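Local coordinates for receptor-like protein kinase ANXUR1 (Arabidopsis thaliana, PDB 6FIG) that probably acts as a cell-surface receptor kinase in plant reproduction, its ectodomain built from tandem malectin-like domains, at residues N263-N267 against Q348-T353. Sequence-based numbering, arbitrary orientation.
With NAG (2-acetamido-2-deoxy-beta-D-glucopyranose), chain D.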
loop_
_atom_site.group_PDB
_atom_site.type_symbol
_atom_site.label_atom_id
_atom_site.label_comp_id
_atom_site.label_asym_id
_atom_site.label_seq_id
_atom_site.Cartn_x
_atom_site.Cartn_y
_atom_site.Cartn_z
ATOM N N ASN A 263 6.201 40.971 -13.856
ATOM C CA ASN A 263 5.218 40.312 -12.989
ATOM C C ASN A 263 4.020 41.206 -12.651
ATOM O O ASN A 263 2.873 40.784 -12.741
ATOM C CB ASN A 263 5.868 39.788 -11.708
ATOM C CG ASN A 263 6.942 38.737 -11.970
ATOM O OD1 ASN A 263 7.121 38.265 -13.115
ATOM N ND2 ASN A 263 7.693 38.406 -10.930
ATOM N N LEU A 264 4.302 42.464 -12.328
ATOM C CA LEU A 264 3.254 43.442 -12.040
ATOM C C LEU A 264 2.333 43.778 -13.216
ATOM O O LEU A 264 1.251 44.341 -13.009
ATOM C CB LEU A 264 3.883 44.736 -11.512
ATOM C CG LEU A 264 4.437 44.602 -10.095
ATOM C CD1 LEU A 264 5.398 45.725 -9.805
ATOM C CD2 LEU A 264 3.302 44.602 -9.084
ATOM N N LYS A 265 2.765 43.467 -14.439
ATOM C CA LYS A 265 1.977 43.730 -15.634
ATOM C C LYS A 265 1.249 42.517 -16.181
ATOM O O LYS A 265 0.677 42.597 -17.253
ATOM C CB LYS A 265 2.883 44.335 -16.717
ATOM C CG LYS A 265 3.449 45.682 -16.304
ATOM C CD LYS A 265 4.526 46.158 -17.258
ATOM C CE LYS A 265 5.065 47.515 -16.846
ATOM N NZ LYS A 265 6.221 47.881 -17.694
ATOM N N SER A 266 1.225 41.413 -15.435
ATOM C CA SER A 266 0.608 40.187 -15.943
ATOM C C SER A 266 0.068 39.284 -14.849
ATOM O O SER A 266 0.452 39.379 -13.680
ATOM C CB SER A 266 1.620 39.421 -16.797
ATOM O OG SER A 266 2.797 39.146 -16.058
ATOM N N ASN A 267 -0.839 38.394 -15.258
ATOM C CA ASN A 267 -1.330 37.321 -14.417
ATOM C C ASN A 267 -0.736 36.019 -14.935
ATOM O O ASN A 267 -0.600 35.817 -16.155
ATOM C CB ASN A 267 -2.849 37.201 -14.533
ATOM C CG ASN A 267 -3.619 38.105 -13.586
ATOM O OD1 ASN A 267 -3.498 38.012 -12.347
ATOM N ND2 ASN A 267 -4.458 38.954 -14.168
ATOM N N GLN A 348 -6.140 32.826 -11.549
ATOM C CA GLN A 348 -5.126 33.834 -11.918
ATOM C C GLN A 348 -4.408 34.312 -10.689
ATOM O O GLN A 348 -5.016 34.429 -9.645
ATOM C CB GLN A 348 -5.758 35.014 -12.626
ATOM C CG GLN A 348 -6.388 34.638 -13.950
ATOM C CD GLN A 348 -7.114 35.787 -14.565
ATOM O OE1 GLN A 348 -8.124 36.252 -14.026
ATOM N NE2 GLN A 348 -6.591 36.296 -15.683
ATOM N N MET A 349 -3.105 34.539 -10.812
ATOM C CA MET A 349 -2.361 35.200 -9.746
ATOM C C MET A 349 -1.391 36.240 -10.289
ATOM O O MET A 349 -0.885 36.128 -11.400
ATOM C CB MET A 349 -1.679 34.206 -8.797
ATOM C CG MET A 349 -0.765 33.179 -9.413
ATOM S SD MET A 349 -0.161 32.020 -8.149
ATOM C CE MET A 349 -1.622 31.353 -7.450
ATOM N N THR A 350 -1.152 37.261 -9.465
ATOM C CA THR A 350 -0.328 38.404 -9.850
ATOM C C THR A 350 0.185 38.991 -8.541
ATOM O O THR A 350 -0.448 38.800 -7.507
ATOM C CB THR A 350 -1.144 39.431 -10.684
ATOM O OG1 THR A 350 -0.289 40.443 -11.253
ATOM C CG2 THR A 350 -2.220 40.115 -9.845
ATOM N N PRO A 351 1.306 39.730 -8.572
ATOM C CA PRO A 351 1.793 40.231 -7.285
ATOM C C PRO A 351 0.874 41.293 -6.690
ATOM O O PRO A 351 0.222 42.040 -7.420
ATOM C CB PRO A 351 3.147 40.884 -7.646
ATOM C CG PRO A 351 3.492 40.327 -8.983
ATOM C CD PRO A 351 2.192 40.147 -9.670
ATOM N N SER A 352 0.867 41.353 -5.361
ATOM C CA SER A 352 0.193 42.425 -4.648
ATOM C C SER A 352 1.221 43.513 -4.368
ATOM O O SER A 352 2.399 43.232 -4.110
ATOM C CB SER A 352 -0.376 41.911 -3.326
ATOM O OG SER A 352 -0.911 42.976 -2.545
ATOM N N THR A 353 0.768 44.756 -4.399
ATOM C CA THR A 353 1.594 45.856 -3.925
ATOM C C THR A 353 1.319 46.197 -2.455
ATOM O O THR A 353 2.008 47.067 -1.879
ATOM C CB THR A 353 1.405 47.110 -4.786
ATOM O OG1 THR A 353 0.013 47.442 -4.841
ATOM C CG2 THR A 353 1.948 46.866 -6.194
HETATM C C1 NAG D . -5.334 39.832 -13.442
HETATM C C2 NAG D . -5.341 41.256 -13.959
HETATM C C3 NAG D . -6.498 42.052 -13.366
HETATM C C4 NAG D . -7.811 41.290 -13.432
HETATM C C5 NAG D . -7.628 39.919 -12.796
HETATM C C6 NAG D . -8.884 39.058 -12.713
HETATM C C7 NAG D . -3.092 42.140 -14.436
HETATM C C8 NAG D . -1.847 42.713 -13.808
HETATM N N2 NAG D . -4.057 41.828 -13.567
HETATM O O3 NAG D . -6.627 43.279 -14.083
HETATM O O4 NAG D . -8.809 41.998 -12.692
HETATM O O5 NAG D . -6.637 39.257 -13.571
HETATM O O6 NAG D . -9.293 38.617 -14.011
HETATM O O7 NAG D . -3.196 41.984 -15.650
#
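Asn263 and Pro351 meet where the chain leading on from helix 260-264 of the malectin-like fold packs against the last residues of strand 344-351, a worked example of how a short connection packs on the end of an inner strand and presents an N-glycan. CB of Asn263 packs on CG of Pro351 at 3.7 Å, while the side-chain ND2 of Asn263 is hydrogen-bonded to Tyr360 O and Gly257 O. Asn263 O receives Ser266 N in the turn and lies 3.2 Å from CD of Pro351. Leu264 starts out pointing from the strand, but its CD2 methyl comes back to touch Pro351 CB (4.0 Å) and Thr353 CG2, the side chains crossing obliquely. Ser266 O is gripped twice, by Gln256 NE2 and by Thr350 OG1 at 2.8 Å; the hydroxyl, set anti to the backbone N of Thr350 (chi1 -170°), approaches from above the carbonyl plane, 38° out of it. Asn267, one residue before strand 268-273, which pairs with 344-351, sends CA toward Met349 O in a CA-H...O contact of 3.3 Å and lays OD1 against Thr350 CB. The sugar's acetamide methyl rests near the turn, with C8 3.6 Å from Leu264 O. The extended Gln348 chain flanks the sugar, its OE1 2.6 Å from NAG O6, which also has Asn305 OD1 as a partner, and ND2 of Asn267 carries the covalent 1.4 Å link to NAG C1.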